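Local atomic coordinates of tegument protein UL51 (Human herpesvirus 1, PDB entry 6T5A), a protein that takes part in the egress of virus particles from the perinuclear space and in the secondary envelopment of cytoplasmic capsids at membranes derived from the trans-Golgi network. Residues 63-68 with 110-115; 71-76 with 104-109. The protein carries 1 engineered substitution. All coordinates share one frame; numbering follows the deposited sequence.

Interaction 1 (63-68 with 110-115)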
ATOM      1  N   ARG A  63       3.040 -12.156  40.623  1.00 33.25           N
ATOM      2  CA  ARG A  63       3.398 -13.560  40.887  1.00 32.54           C
ATOM      3  C   ARG A  63       3.446 -13.801  42.395  1.00 36.06           C
ATOM      4  O   ARG A  63       3.019 -14.857  42.837  1.00 35.72           O
ATOM      5  CB  ARG A  63       4.737 -13.942  40.263  1.00 29.82           C
ATOM      6  CG  ARG A  63       4.718 -14.024  38.737  1.00 33.74           C
ATOM      7  CD  ARG A  63       6.144 -14.194  38.267  1.00 34.92           C
ATOM      8  NE  ARG A  63       6.249 -14.321  36.811  1.00 40.01           N
ATOM      9  CZ  ARG A  63       7.379 -14.614  36.184  1.00 46.33           C
ATOM     10  NH1 ARG A  63       8.494 -14.817  36.873  1.00 42.16           N
ATOM     11  NH2 ARG A  63       7.403 -14.720  34.868  1.00 37.03           N
ATOM     12  N   ALA A  64       3.890 -12.793  43.184  1.00 32.92           N
ATOM     13  CA  ALA A  64       3.947 -12.852  44.653  1.00 33.18           C
ATOM     14  C   ALA A  64       2.570 -13.142  45.259  1.00 38.08           C
ATOM     15  O   ALA A  64       2.478 -13.942  46.198  1.00 37.51           O
ATOM     16  CB  ALA A  64       4.505 -11.554  45.217  1.00 33.45           C
ATOM     17  N   LEU A  65       1.505 -12.526  44.694  1.00 34.47           N
ATOM     18  CA  LEU A  65       0.117 -12.712  45.123  1.00 34.96           C
ATOM     19  C   LEU A  65      -0.404 -14.100  44.786  1.00 35.09           C
ATOM     20  O   LEU A  65      -1.099 -14.701  45.608  1.00 33.35           O
ATOM     21  CB  LEU A  65      -0.807 -11.648  44.484  1.00 35.67           C
ATOM     22  CG  LEU A  65      -0.555 -10.189  44.887  1.00 40.57           C
ATOM     23  CD1 LEU A  65      -1.163  -9.251  43.862  1.00 41.03           C
ATOM     24  CD2 LEU A  65      -1.084  -9.892  46.299  1.00 38.33           C
ATOM     25  N   ALA A  66      -0.104 -14.595  43.566  1.00 31.15           N
ATOM     26  CA  ALA A  66      -0.533 -15.930  43.129  1.00 30.95           C
ATOM     27  C   ALA A  66       0.186 -17.013  43.986  1.00 33.19           C
ATOM     28  O   ALA A  66      -0.429 -17.998  44.382  1.00 31.59           O
ATOM     29  CB  ALA A  66      -0.222 -16.121  41.651  1.00 30.85           C
ATOM     30  N   ARG A  67       1.480 -16.797  44.290  1.00 30.22           N
ATOM     31  CA  ARG A  67       2.275 -17.695  45.130  1.00 29.99           C
ATOM     32  C   ARG A  67       1.721 -17.716  46.580  1.00 33.59           C
ATOM     33  O   ARG A  67       1.621 -18.786  47.174  1.00 32.88           O
ATOM     34  CB  ARG A  67       3.741 -17.249  45.139  1.00 29.47           C
ATOM     35  CG  ARG A  67       4.496 -17.570  43.853  1.00 28.60           C
ATOM     36  CD  ARG A  67       5.675 -16.637  43.717  1.00 28.36           C
ATOM     37  NE  ARG A  67       6.427 -16.860  42.473  1.00 27.64           N
ATOM     38  CZ  ARG A  67       7.358 -16.031  42.012  1.00 38.79           C
ATOM     39  NH1 ARG A  67       7.654 -14.923  42.673  1.00 29.34           N
ATOM     40  NH2 ARG A  67       7.999 -16.306  40.884  1.00 31.18           N
ATOM     41  N   THR A  68       1.353 -16.539  47.126  1.00 30.60           N
ATOM     42  CA  THR A  68       0.808 -16.413  48.481  1.00 29.93           C
ATOM     43  C   THR A  68      -0.548 -17.111  48.581  1.00 34.12           C
ATOM     44  O   THR A  68      -0.786 -17.856  49.533  1.00 32.22           O
ATOM     45  CB  THR A  68       0.807 -14.958  48.956  1.00 34.85           C
ATOM     46  OG1 THR A  68       2.145 -14.459  48.863  1.00 32.75           O
ATOM     47  CG2 THR A  68       0.314 -14.812  50.406  1.00 32.59           C
ATOM     48  N   MET A 110      -6.781 -12.867  46.564  1.00 45.24           N
ATOM     49  CA  MET A 110      -7.747 -12.976  45.485  1.00 46.47           C
ATOM     50  C   MET A 110      -8.328 -11.604  45.150  1.00 49.20           C
ATOM     51  O   MET A 110      -8.346 -11.262  43.973  1.00 48.60           O
ATOM     52  CB  MET A 110      -8.844 -13.970  45.858  1.00 49.79           C
ATOM     53  CG  MET A 110      -9.640 -14.462  44.683  1.00 54.92           C
ATOM     54  SD  MET A 110     -11.067 -15.474  45.153  1.00 60.71           S
ATOM     55  CE  MET A 110     -10.293 -16.711  46.167  1.00 56.44           C
ATOM     56  N   ALA A 111      -8.732 -10.806  46.178  1.00 45.72           N
ATOM     57  CA  ALA A 111      -9.276  -9.453  46.006  1.00 45.04           C
ATOM     58  C   ALA A 111      -8.297  -8.518  45.277  1.00 48.32           C
ATOM     59  O   ALA A 111      -8.723  -7.779  44.392  1.00 47.80           O
ATOM     60  CB  ALA A 111      -9.666  -8.856  47.355  1.00 45.73           C
ATOM     61  N   THR A 112      -6.991  -8.566  45.633  1.00 44.32           N
ATOM     62  CA  THR A 112      -5.942  -7.744  45.009  1.00 44.04           C
ATOM     63  C   THR A 112      -5.712  -8.138  43.541  1.00 46.90           C
ATOM     64  O   THR A 112      -5.514  -7.259  42.696  1.00 47.39           O
ATOM     65  CB  THR A 112      -4.664  -7.768  45.857  1.00 50.98           C
ATOM     66  OG1 THR A 112      -5.020  -7.476  47.203  1.00 53.24           O
ATOM     67  CG2 THR A 112      -3.615  -6.761  45.384  1.00 47.10           C
ATOM     68  N   ILE A 113      -5.728  -9.459  43.247  1.00 41.37           N
ATOM     69  CA  ILE A 113      -5.554  -9.984  41.889  1.00 39.52           C
ATOM     70  C   ILE A 113      -6.746  -9.547  41.030  1.00 43.28           C
ATOM     71  O   ILE A 113      -6.540  -9.062  39.917  1.00 42.23           O
ATOM     72  CB  ILE A 113      -5.344 -11.529  41.881  1.00 41.19           C
ATOM     73  CG1 ILE A 113      -4.016 -11.908  42.576  1.00 41.04           C
ATOM     74  CG2 ILE A 113      -5.426 -12.108  40.449  1.00 40.18           C
ATOM     75  CD1 ILE A 113      -3.881 -13.385  42.992  1.00 45.49           C
ATOM     76  N   LEU A 114      -7.979  -9.672  41.568  1.00 42.13           N
ATOM     77  CA  LEU A 114      -9.199  -9.275  40.856  1.00 43.47           C
ATOM     78  C   LEU A 114      -9.236  -7.786  40.528  1.00 49.82           C
ATOM     79  O   LEU A 114      -9.714  -7.429  39.455  1.00 50.90           O
ATOM     80  CB  LEU A 114     -10.465  -9.682  41.615  1.00 43.81           C
ATOM     81  CG  LEU A 114     -10.757 -11.185  41.699  1.00 48.66           C
ATOM     82  CD1 LEU A 114     -11.740 -11.481  42.830  1.00 48.35           C
ATOM     83  CD2 LEU A 114     -11.266 -11.725  40.379  1.00 51.41           C
ATOM     84  N   GLN A 115      -8.715  -6.931  41.428  1.00 46.38           N
ATOM     85  CA  GLN A 115      -8.654  -5.480  41.241  1.00 47.01           C
ATOM     86  C   GLN A 115      -7.714  -5.125  40.080  1.00 52.62           C
ATOM     87  O   GLN A 115      -8.052  -4.264  39.263  1.00 53.27           O
ATOM     88  CB  GLN A 115      -8.237  -4.786  42.549  1.00 48.77           C
ATOM     89  CG  GLN A 115      -8.433  -3.270  42.544  1.00 67.48           C
ATOM     90  CD  GLN A 115      -8.148  -2.621  43.882  1.00 93.90           C
ATOM     91  OE1 GLN A 115      -7.572  -3.220  44.805  1.00 89.07           O
ATOM     92  NE2 GLN A 115      -8.546  -1.365  44.012  1.00 89.46           N
TER
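Flat groups stand apart from the meeting of L65 with T112 and I113: the guanidinium of R67 lies back on its own helix, R63 CB sitting 3.8 Å above its plane and over its centre, on the flank of 63-68 turned from 110-115. That flank serves another protein of the assembly: an aromatic side chain of its chain is hydrogen-bonded to R67 NH2, and R63 makes a cation-pi contact with an aromatic side chain there. Across the two segments, side chains meet only through carbon atoms. L65 points at the opposite helix, and its side chain and that of I113 pass alongside one another, each heading for the other's helix, with L65 CB 3.7 Å from I113 CG1. Because I113 holds CG1 opposite its carbonyl carbon (chi1 -65°), the unbranched arm reaches across and its CD1 touches the backbone of the facing helix, 4.0 Å from A66 N. The small methyl of A66 is consistent with so close an approach of the isoleucine tip to the main chain. The two segments belong to the long helices 63-82 and 94-117, an antiparallel helical hairpin in the N-terminal part of UL51; here their axes come within 9.7 Å and run at 146° to each other. At the border of the contact, L65 meets T112 at about a right angle, its CD1 3.8 Å from T112 CG2. Threonine fits this place because its two branches divide the work: the methyl faces the leucine, while OG1 hydrogen-bonds to the backbone oxygen of T108, one turn earlier. T68 uses the same device on the partner helix, its OG1 giving a 2.7 Å bond to A64 O. I113 and A66 additionally pack on the other protein's chain.

Interaction 2 (71-76 with 104-109)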
ATOM      1  N   ALA A  71       0.088 -20.799  48.688  1.00 26.42           N
ATOM      2  CA  ALA A  71       0.553 -21.226  50.011  1.00 26.21           C
ATOM      3  C   ALA A  71      -0.619 -21.376  50.997  1.00 30.19           C
ATOM      4  O   ALA A  71      -0.661 -22.354  51.764  1.00 29.23           O
ATOM      5  CB  ALA A  71       1.589 -20.253  50.554  1.00 26.86           C
ATOM      6  N   CYS A  72      -1.596 -20.437  50.937  1.00 27.55           N
ATOM      7  CA  CYS A  72      -2.812 -20.492  51.760  1.00 28.44           C
ATOM      8  C   CYS A  72      -3.577 -21.743  51.460  1.00 32.50           C
ATOM      9  O   CYS A  72      -4.051 -22.390  52.392  1.00 29.69           O
ATOM     10  CB  CYS A  72      -3.692 -19.261  51.556  1.00 28.64           C
ATOM     11  SG  CYS A  72      -2.962 -17.737  52.179  1.00 32.94           S
ATOM     12  N   MET A  73      -3.721 -22.071  50.164  1.00 29.92           N
ATOM     13  CA  MET A  73      -4.495 -23.239  49.726  1.00 31.12           C
ATOM     14  C   MET A  73      -3.802 -24.548  50.139  1.00 35.79           C
ATOM     15  O   MET A  73      -4.479 -25.480  50.552  1.00 36.09           O
ATOM     16  CB  MET A  73      -4.788 -23.186  48.209  1.00 33.21           C
ATOM     17  CG  MET A  73      -5.612 -21.963  47.773  1.00 37.39           C
ATOM     18  SD  MET A  73      -7.102 -21.612  48.785  1.00 41.70           S
ATOM     19  CE  MET A  73      -8.085 -22.959  48.348  1.00 38.83           C
ATOM     20  N   VAL A  74      -2.452 -24.600  50.075  1.00 32.22           N
ATOM     21  CA  VAL A  74      -1.693 -25.783  50.537  1.00 30.83           C
ATOM     22  C   VAL A  74      -1.909 -25.927  52.054  1.00 32.71           C
ATOM     23  O   VAL A  74      -2.178 -27.034  52.530  1.00 29.71           O
ATOM     24  CB  VAL A  74      -0.190 -25.710  50.167  1.00 33.66           C
ATOM     25  CG1 VAL A  74       0.625 -26.779  50.909  1.00 33.75           C
ATOM     26  CG2 VAL A  74       0.011 -25.817  48.651  1.00 32.84           C
ATOM     27  N   ASN A  75      -1.823 -24.805  52.802  1.00 31.14           N
ATOM     28  CA  ASN A  75      -2.043 -24.836  54.255  1.00 31.56           C
ATOM     29  C   ASN A  75      -3.438 -25.317  54.591  1.00 36.59           C
ATOM     30  O   ASN A  75      -3.581 -26.095  55.516  1.00 37.99           O
ATOM     31  CB  ASN A  75      -1.736 -23.495  54.922  1.00 31.39           C
ATOM     32  CG  ASN A  75      -0.267 -23.175  54.997  1.00 59.63           C
ATOM     33  OD1 ASN A  75       0.588 -24.020  54.776  1.00 59.76           O
ATOM     34  ND2 ASN A  75       0.065 -21.936  55.306  1.00 53.43           N
ATOM     35  N   LEU A  76      -4.448 -24.915  53.808  1.00 33.67           N
ATOM     36  CA  LEU A  76      -5.832 -25.375  53.988  1.00 32.99           C
ATOM     37  C   LEU A  76      -5.951 -26.885  53.764  1.00 37.88           C
ATOM     38  O   LEU A  76      -6.621 -27.562  54.541  1.00 36.85           O
ATOM     39  CB  LEU A  76      -6.804 -24.584  53.092  1.00 32.31           C
ATOM     40  CG  LEU A  76      -7.146 -23.172  53.610  1.00 35.69           C
ATOM     41  CD1 LEU A  76      -7.805 -22.324  52.551  1.00 34.93           C
ATOM     42  CD2 LEU A  76      -8.009 -23.218  54.882  1.00 36.05           C
ATOM     43  N   ARG A 104      -8.944 -16.083  55.139  1.00 40.26           N
ATOM     44  CA  ARG A 104      -8.923 -14.616  55.058  1.00 40.00           C
ATOM     45  C   ARG A 104      -7.736 -14.086  54.240  1.00 44.27           C
ATOM     46  O   ARG A 104      -7.915 -13.151  53.451  1.00 43.96           O
ATOM     47  CB  ARG A 104      -8.960 -13.969  56.451  1.00 39.09           C
ATOM     48  CG  ARG A 104     -10.316 -14.105  57.131  1.00 49.03           C
ATOM     49  CD  ARG A 104     -10.323 -13.466  58.511  1.00 63.71           C
ATOM     50  NE  ARG A 104     -11.581 -13.726  59.215  1.00 75.39           N
ATOM     51  CZ  ARG A 104     -12.673 -12.976  59.106  1.00 95.30           C
ATOM     52  NH1 ARG A 104     -12.673 -11.896  58.333  1.00 80.61           N
ATOM     53  NH2 ARG A 104     -13.774 -13.298  59.773  1.00 88.83           N
ATOM     54  N   LEU A 105      -6.533 -14.668  54.426  1.00 39.92           N
ATOM     55  CA  LEU A 105      -5.361 -14.231  53.671  1.00 39.95           C
ATOM     56  C   LEU A 105      -5.522 -14.563  52.183  1.00 42.70           C
ATOM     57  O   LEU A 105      -5.231 -13.703  51.346  1.00 42.26           O
ATOM     58  CB  LEU A 105      -4.037 -14.763  54.267  1.00 41.02           C
ATOM     59  CG  LEU A 105      -2.702 -14.308  53.586  1.00 47.40           C
ATOM     60  CD1 LEU A 105      -2.535 -12.774  53.569  1.00 48.12           C
ATOM     61  CD2 LEU A 105      -1.495 -14.952  54.252  1.00 50.14           C
ATOM     62  N   ALA A 106      -6.055 -15.769  51.855  1.00 37.47           N
ATOM     63  CA  ALA A 106      -6.322 -16.176  50.469  1.00 37.27           C
ATOM     64  C   ALA A 106      -7.345 -15.216  49.837  1.00 40.81           C
ATOM     65  O   ALA A 106      -7.139 -14.775  48.705  1.00 39.83           O
ATOM     66  CB  ALA A 106      -6.832 -17.607  50.418  1.00 37.61           C
ATOM     67  N   ASP A 107      -8.413 -14.846  50.591  1.00 38.02           N
ATOM     68  CA  ASP A 107      -9.429 -13.894  50.124  1.00 38.27           C
ATOM     69  C   ASP A 107      -8.811 -12.532  49.797  1.00 42.37           C
ATOM     70  O   ASP A 107      -9.145 -11.949  48.770  1.00 40.81           O
ATOM     71  CB  ASP A 107     -10.560 -13.733  51.168  1.00 40.30           C
ATOM     72  CG  ASP A 107     -11.538 -14.896  51.260  1.00 49.79           C
ATOM     73  OD1 ASP A 107     -11.481 -15.798  50.391  1.00 49.70           O
ATOM     74  OD2 ASP A 107     -12.360 -14.906  52.199  1.00 58.52           O
ATOM     75  N   THR A 108      -7.879 -12.052  50.649  1.00 40.31           N
ATOM     76  CA  THR A 108      -7.163 -10.782  50.451  1.00 40.83           C
ATOM     77  C   THR A 108      -6.322 -10.823  49.161  1.00 44.76           C
ATOM     78  O   THR A 108      -6.365  -9.872  48.376  1.00 43.90           O
ATOM     79  CB  THR A 108      -6.363 -10.429  51.714  1.00 48.25           C
ATOM     80  OG1 THR A 108      -7.286 -10.321  52.793  1.00 52.39           O
ATOM     81  CG2 THR A 108      -5.604  -9.122  51.592  1.00 47.04           C
ATOM     82  N   CYS A 109      -5.600 -11.943  48.927  1.00 42.08           N
ATOM     83  CA  CYS A 109      -4.788 -12.153  47.722  1.00 41.90           C
ATOM     84  C   CYS A 109      -5.659 -12.136  46.501  1.00 46.86           C
ATOM     85  O   CYS A 109      -5.320 -11.483  45.520  1.00 45.81           O
ATOM     86  CB  CYS A 109      -4.003 -13.457  47.812  1.00 42.18           C
ATOM     87  SG  CYS A 109      -2.666 -13.419  49.018  1.00 45.62           S
TER
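C72 and A106 mark the place where the antiparallel helices draw together, their CA atoms 5.7 Å apart and the axes of 71-76 and 104-109 separated by 9.4 Å at an angle of 154°. Such closeness depends on small side chains. Both residues aim their CB atoms across the gap, and C72 CB meets A106 CB at 3.7 Å, a methylene against a methyl with little bulk to hold the backbones apart. Cysteine adds one more heavy atom than alanine. With SG set opposite its carbonyl carbon (chi1 -68°), the sulfur settles beside A106 N and against the side of L105, lying 3.7 Å from L105 CG and nearly as close to L105 CB and CD2. L105 offers that flank because its own CG is anti to the backbone N (chi1 -177°), and the branched leucine thereby covers the sulfur at the exposed margin of the contact. Beyond the alanine, M73 brings its flexible thioether over, SD standing 4.3 Å from A106 CB, a looser touch than that of the cysteine. Further along, L76 also points toward the other helix, but it packs on Q99, M102 and R103, just before this segment. A106 has Y69 as a further neighbour, so its methyl is closed in from the preceding turn of helix 63-82 as well. Two polar side chains find partners on their own helix: T108 OG1 bonds to R104 O at 3.0 Å, and R104 NE forms a salt bridge with D100. In this helical hairpin, then, small residues face each other between two long antiparallel helices with larger apolar ones at their flanks, an arrangement consistent with a resemblance to the hairpin core of ESCRT-III proteins.

Overall arrangement
Interactions 1 and 2 hold the same two helices, 63-82 and 94-117, with centres about 10 Å apart along one seam; interaction 2 is nested inside the loop that interaction 1 closes. They join directly where T68 CG2 packs on C109 SG at 3.6 Å. Each is partly buried and apolar in its side-chain contacts, yet the means differ: branched aliphatic side chains meet in interaction 1, whereas in interaction 2 a cysteine sulfur packs against a leucine, and the nearest CA atoms, of C72 and A106, are closer (5.7 Å) than those of L65 and I113 (7.1 Å). Another protein's chain packs on interaction 1; no other chain of the assembly touches the segments of interaction 2.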